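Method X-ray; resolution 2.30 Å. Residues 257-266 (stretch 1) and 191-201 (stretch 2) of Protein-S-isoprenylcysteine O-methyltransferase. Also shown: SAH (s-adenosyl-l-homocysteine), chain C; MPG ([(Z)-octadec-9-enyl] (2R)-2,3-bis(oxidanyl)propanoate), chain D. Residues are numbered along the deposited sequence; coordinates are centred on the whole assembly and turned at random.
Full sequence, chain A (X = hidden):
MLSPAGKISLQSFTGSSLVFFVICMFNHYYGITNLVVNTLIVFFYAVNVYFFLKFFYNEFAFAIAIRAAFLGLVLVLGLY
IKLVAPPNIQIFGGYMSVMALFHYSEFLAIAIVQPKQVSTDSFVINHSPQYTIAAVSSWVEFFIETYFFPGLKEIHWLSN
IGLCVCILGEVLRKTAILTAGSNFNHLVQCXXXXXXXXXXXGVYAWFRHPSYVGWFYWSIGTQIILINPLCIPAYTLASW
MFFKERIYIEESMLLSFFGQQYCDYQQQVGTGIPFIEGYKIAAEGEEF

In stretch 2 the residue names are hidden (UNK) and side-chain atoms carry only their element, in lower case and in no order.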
# COMPACT_ATOMS: atom_id res chain seq x y z
N PHE A 257 -16.91 -8.30 13.94
CA PHE A 257 -17.33 -6.94 14.27
C PHE A 257 -18.85 -6.79 14.17
O PHE A 257 -19.49 -6.31 15.11
CB PHE A 257 -16.65 -5.94 13.32
CG PHE A 257 -15.16 -5.83 13.50
CD1 PHE A 257 -14.50 -6.48 14.53
CD2 PHE A 257 -14.42 -5.07 12.61
CE1 PHE A 257 -13.13 -6.36 14.67
CE2 PHE A 257 -13.05 -4.95 12.75
CZ PHE A 257 -12.40 -5.60 13.78
N PHE A 258 -19.43 -7.20 13.05
CA PHE A 258 -20.82 -6.90 12.75
C PHE A 258 -21.69 -8.15 12.61
O PHE A 258 -22.89 -8.02 12.33
CB PHE A 258 -20.91 -6.06 11.47
CG PHE A 258 -20.01 -4.86 11.49
CD1 PHE A 258 -20.28 -3.78 12.32
CD2 PHE A 258 -18.89 -4.80 10.67
CE1 PHE A 258 -19.45 -2.67 12.33
CE2 PHE A 258 -18.06 -3.70 10.68
CZ PHE A 258 -18.34 -2.63 11.51
N GLY A 259 -21.12 -9.34 12.78
CA GLY A 259 -21.93 -10.55 12.84
C GLY A 259 -22.80 -10.73 11.61
O GLY A 259 -22.33 -10.69 10.47
N GLN A 260 -24.10 -10.93 11.85
CA GLN A 260 -25.02 -11.25 10.77
C GLN A 260 -25.17 -10.09 9.79
O GLN A 260 -25.48 -10.32 8.61
CB GLN A 260 -26.38 -11.65 11.33
CG GLN A 260 -27.37 -12.15 10.29
CD GLN A 260 -26.97 -13.49 9.71
OE1 GLN A 260 -26.38 -14.33 10.39
NE2 GLN A 260 -27.27 -13.70 8.43
N GLN A 261 -24.97 -8.85 10.24
CA GLN A 261 -25.07 -7.72 9.33
C GLN A 261 -24.08 -7.85 8.18
O GLN A 261 -24.40 -7.55 7.03
CB GLN A 261 -24.84 -6.41 10.08
CG GLN A 261 -26.11 -5.82 10.69
CD GLN A 261 -26.59 -6.59 11.91
OE1 GLN A 261 -27.57 -7.33 11.83
NE2 GLN A 261 -25.91 -6.41 13.03
N TYR A 262 -22.86 -8.32 8.47
CA TYR A 262 -21.90 -8.55 7.39
C TYR A 262 -22.21 -9.85 6.65
O TYR A 262 -21.97 -9.93 5.44
CB TYR A 262 -20.47 -8.59 7.93
CG TYR A 262 -19.46 -8.36 6.83
CD1 TYR A 262 -19.19 -7.07 6.38
CD2 TYR A 262 -18.79 -9.42 6.23
CE1 TYR A 262 -18.28 -6.84 5.38
CE2 TYR A 262 -17.87 -9.19 5.22
CZ TYR A 262 -17.62 -7.90 4.80
OH TYR A 262 -16.72 -7.66 3.79
N CYS A 263 -22.73 -10.86 7.34
CA CYS A 263 -23.14 -12.08 6.66
C CYS A 263 -24.21 -11.77 5.62
O CYS A 263 -24.13 -12.25 4.48
CB CYS A 263 -23.65 -13.10 7.68
SG CYS A 263 -23.87 -14.77 7.01
N ASP A 264 -25.21 -10.96 5.98
CA ASP A 264 -26.21 -10.54 5.01
C ASP A 264 -25.58 -9.72 3.89
O ASP A 264 -26.01 -9.81 2.73
CB ASP A 264 -27.31 -9.73 5.70
CG ASP A 264 -28.03 -10.51 6.78
OD1 ASP A 264 -28.06 -11.76 6.70
OD2 ASP A 264 -28.57 -9.88 7.71
N TYR A 265 -24.57 -8.92 4.23
CA TYR A 265 -23.90 -8.09 3.23
C TYR A 265 -23.12 -8.94 2.23
O TYR A 265 -23.02 -8.57 1.06
CB TYR A 265 -22.98 -7.11 3.95
CG TYR A 265 -22.23 -6.13 3.07
CD1 TYR A 265 -22.89 -5.38 2.12
CD2 TYR A 265 -20.86 -5.95 3.23
CE1 TYR A 265 -22.20 -4.47 1.32
CE2 TYR A 265 -20.17 -5.05 2.45
CZ TYR A 265 -20.84 -4.32 1.50
OH TYR A 265 -20.14 -3.42 0.73
N GLN A 266 -22.59 -10.08 2.67
CA GLN A 266 -21.88 -10.98 1.77
C GLN A 266 -22.82 -11.64 0.77
O GLN A 266 -22.43 -11.91 -0.36
CB GLN A 266 -21.13 -12.04 2.57
CG GLN A 266 -19.94 -11.51 3.35
CD GLN A 266 -19.33 -12.55 4.26
OE1 GLN A 266 -20.03 -13.24 5.00
NE2 GLN A 266 -18.01 -12.67 4.21
N UNK A 191 -9.31 -5.28 15.83
CA UNK A 191 -10.16 -4.93 16.95
C UNK A 191 -11.16 -3.87 16.52
O UNK A 191 -10.85 -2.99 15.71
o UNK A 191 -7.50 -3.75 20.09
c UNK A 191 -8.48 -5.49 18.79
c UNK A 191 -9.33 -4.41 18.13
o UNK A 191 -7.33 -5.81 20.85
c UNK A 191 -7.72 -4.98 20.00
N UNK A 192 -12.38 -3.97 17.05
CA UNK A 192 -13.46 -3.07 16.68
C UNK A 192 -13.36 -1.78 17.48
O UNK A 192 -13.40 -1.80 18.72
c UNK A 192 -17.23 -3.17 17.26
n UNK A 192 -18.88 -3.92 15.57
c UNK A 192 -16.01 -2.97 16.38
c UNK A 192 -18.51 -2.84 16.53
c UNK A 192 -14.81 -3.74 16.93
N UNK A 193 -13.22 -0.66 16.79
CA UNK A 193 -13.26 0.64 17.44
C UNK A 193 -14.69 0.96 17.87
O UNK A 193 -15.66 0.53 17.25
o UNK A 193 -11.49 1.38 15.96
c UNK A 193 -12.75 1.73 16.50
N UNK A 194 -14.81 1.74 18.95
CA UNK A 194 -16.12 2.11 19.46
C UNK A 194 -16.90 3.01 18.50
O UNK A 194 -18.06 3.31 18.77
o UNK A 194 -15.14 3.94 20.72
c UNK A 194 -15.98 2.80 20.81
N UNK A 195 -16.28 3.45 17.40
CA UNK A 195 -16.95 4.26 16.39
C UNK A 195 -16.98 3.59 15.03
O UNK A 195 -17.40 4.21 14.05
o UNK A 195 -14.06 4.78 16.50
c UNK A 195 -14.82 5.51 15.84
o UNK A 195 -14.46 6.14 14.82
c UNK A 195 -16.27 5.62 16.27
N UNK A 196 -16.56 2.33 14.94
CA UNK A 196 -16.49 1.63 13.66
C UNK A 196 -17.86 1.07 13.31
O UNK A 196 -18.41 0.26 14.06
c UNK A 196 -14.15 -1.47 10.99
n UNK A 196 -14.97 -0.70 10.30
c UNK A 196 -15.44 0.52 13.73
n UNK A 196 -14.23 -1.13 12.26
c UNK A 196 -15.13 -0.10 12.40
c UNK A 196 -15.59 0.17 11.16
N UNK A 197 -18.41 1.51 12.18
CA UNK A 197 -19.73 1.08 11.74
C UNK A 197 -19.59 0.44 10.36
O UNK A 197 -18.62 0.65 9.64
c UNK A 197 -20.96 2.81 13.09
c UNK A 197 -20.74 2.24 11.69
c UNK A 197 -20.27 3.34 10.74
N UNK A 198 -20.60 -0.36 10.01
CA UNK A 198 -20.61 -1.03 8.72
C UNK A 198 -21.12 -0.08 7.64
O UNK A 198 -22.10 0.64 7.83
c UNK A 198 -22.53 -4.29 7.70
c UNK A 198 -21.49 -2.28 8.78
c UNK A 198 -21.63 -3.08 7.48
c UNK A 198 -20.27 -3.51 6.95
N UNK A 199 -20.45 -0.09 6.50
CA UNK A 199 -20.75 0.77 5.36
C UNK A 199 -21.26 -0.12 4.24
O UNK A 199 -20.56 -1.04 3.80
c UNK A 199 -18.95 2.38 6.08
c UNK A 199 -19.51 1.57 4.91
c UNK A 199 -19.86 2.49 3.74
N UNK A 200 -22.48 0.16 3.77
CA UNK A 200 -23.10 -0.62 2.71
C UNK A 200 -23.70 0.26 1.62
O UNK A 200 -24.37 -0.27 0.72
c UNK A 200 -23.61 -2.50 4.30
c UNK A 200 -24.19 -1.53 3.28
o UNK A 200 -25.20 -0.74 3.92
N UNK A 201 -23.49 1.57 1.67
CA UNK A 201 -24.06 2.49 0.70
C UNK A 201 -22.97 3.00 -0.24
O UNK A 201 -21.77 2.78 -0.02
n UNK A 201 -22.48 6.14 2.90
c UNK A 201 -23.81 4.55 2.16
c UNK A 201 -22.52 5.20 3.83
n UNK A 201 -23.31 4.23 3.41
c UNK A 201 -23.28 5.76 1.85
c UNK A 201 -24.75 3.66 1.41
N SAH C . -11.85 -3.44 2.05
CA SAH C . -12.47 -2.13 1.95
CB SAH C . -11.84 -1.16 2.94
CG SAH C . -10.31 -1.12 2.90
SD SAH C . -9.64 -0.15 4.27
C SAH C . -12.36 -1.57 0.53
O SAH C . -11.59 -2.07 -0.29
OXT SAH C . -13.04 -0.61 0.17
C5' SAH C . -9.54 -1.55 5.42
C4' SAH C . -10.39 -1.38 6.67
O4' SAH C . -11.73 -1.12 6.32
C3' SAH C . -10.38 -2.66 7.50
O3' SAH C . -9.88 -2.41 8.79
C2' SAH C . -11.82 -3.13 7.55
O2' SAH C . -12.18 -3.52 8.86
C1' SAH C . -12.62 -1.93 7.06
N9 SAH C . -13.77 -2.30 6.21
C8 SAH C . -13.79 -3.16 5.14
N7 SAH C . -15.04 -3.20 4.64
C5 SAH C . -15.83 -2.38 5.36
C6 SAH C . -17.17 -2.05 5.28
N6 SAH C . -17.94 -2.59 4.34
N1 SAH C . -17.70 -1.16 6.18
C2 SAH C . -16.90 -0.59 7.16
N3 SAH C . -15.57 -0.92 7.23
C4 SAH C . -15.04 -1.80 6.35
C2 MPG D . -18.59 10.29 -1.28
C3 MPG D . -19.09 10.86 -2.60
C4 MPG D . -17.96 10.91 -3.63
C5 MPG D . -18.56 10.92 -5.03
C6 MPG D . -17.55 11.50 -6.02
C7 MPG D . -18.03 11.21 -7.45
C8 MPG D . -16.84 11.27 -8.41
C9 MPG D . -17.31 11.86 -9.74
C10 MPG D . -16.47 12.43 -10.58
C11 MPG D . -14.97 12.54 -10.28
C12 MPG D . -14.20 12.80 -11.57
C13 MPG D . -13.09 13.82 -11.31
C14 MPG D . -12.12 13.82 -12.49
O1 MPG D . -19.32 10.39 0.99
C1 MPG D . -18.98 11.19 -0.11
CXD MPG D . -20.24 10.72 3.33
O2 MPG D . -19.59 10.68 4.57
C21 MPG D . -20.90 9.37 3.04
O3 MPG D . -21.49 8.88 4.21
O4 MPG D . -18.33 11.78 2.45
CX3 MPG D . -19.22 11.02 2.24

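Position 191 carries three carbons in a row, the third bearing two oxygens, a carboxylate on a two-carbon arm. CA to CB points away from the helical segment, and contact is made by the backbone, with C 3.5 Å from Phe257 CZ. It is Glu191.

Position 192 has four carbons in a row ending in nitrogen. CB lies 4.0 Å from the centroid of the Phe257 ring, 24° off its normal, and the terminal nitrogen comes 2.5 Å from Phe257 O. An unbranched chain ending in nitrogen is Lys192.

Positions 193 and 194 each show one carbon and one oxygen, and neither touches stretch 1: Ser193 and Ser194. Position 195, two carbons with two oxygens on the second, is Asp195, also without contact. A type I turn starting at Ser193 and closed by N of 196 to Ser193 O (3.1 Å) brings the chain round.

Position 196 bears one carbon and a five-membered ring of three carbons and two nitrogens, hence His196. Phe258 directs its edge at this ring's face (centroids 5.3 Å apart, planes at 88°), while Phe257 meets it obliquely at 69°. Its NE2 donates to SAH N3 at 3.1 Å and 175°, so the imidazole is held by ligand and aromatic neighbours together.

Position 197 has one carbon carrying two more: Val197. Its CB points away, leaving backbone C to approach Phe258 CZ at 3.5 Å.

Position 198 has four carbons forked at the second. CB sits 3.9 Å from the Phe258 ring centroid, only 4° off the normal. This is Leu198; its CD1 reaches Tyr262 CD1 at 3.8 Å, at that ring's edge, and its CD2 lies 3.9 Å from Gln261 CB.

Position 199, again one carbon carrying two, is Val199. Its side chain turns away, while the backbone pairs with the adenine: N donates to SAH N1 (3.0 Å), and O accepts from SAH N6 (3.1 Å).

Position 200 has one carbon carrying an oxygen and a carbon, so Thr200; CG2 stands 4.0 Å from the Tyr265 ring centroid, 23° off the normal.

Position 201, one carbon plus a ring of three carbons and two nitrogens, is His201. It leaves stretch 1 alone; its NE2 and MPG O3 are hydrogen-bonded at 3.2 Å.

The contact buries 563 Å² and is chiefly aliphatic-on-aromatic: Lys192, Leu198 and Thr200 each cover a face of Phe257, Phe258 and Tyr265, respectively. The intervening His196 and Val199 bind SAH, so the extended segment joins the helical wall to the ligand.

Stretch 2 (191-201) EKSSDHVLVTH
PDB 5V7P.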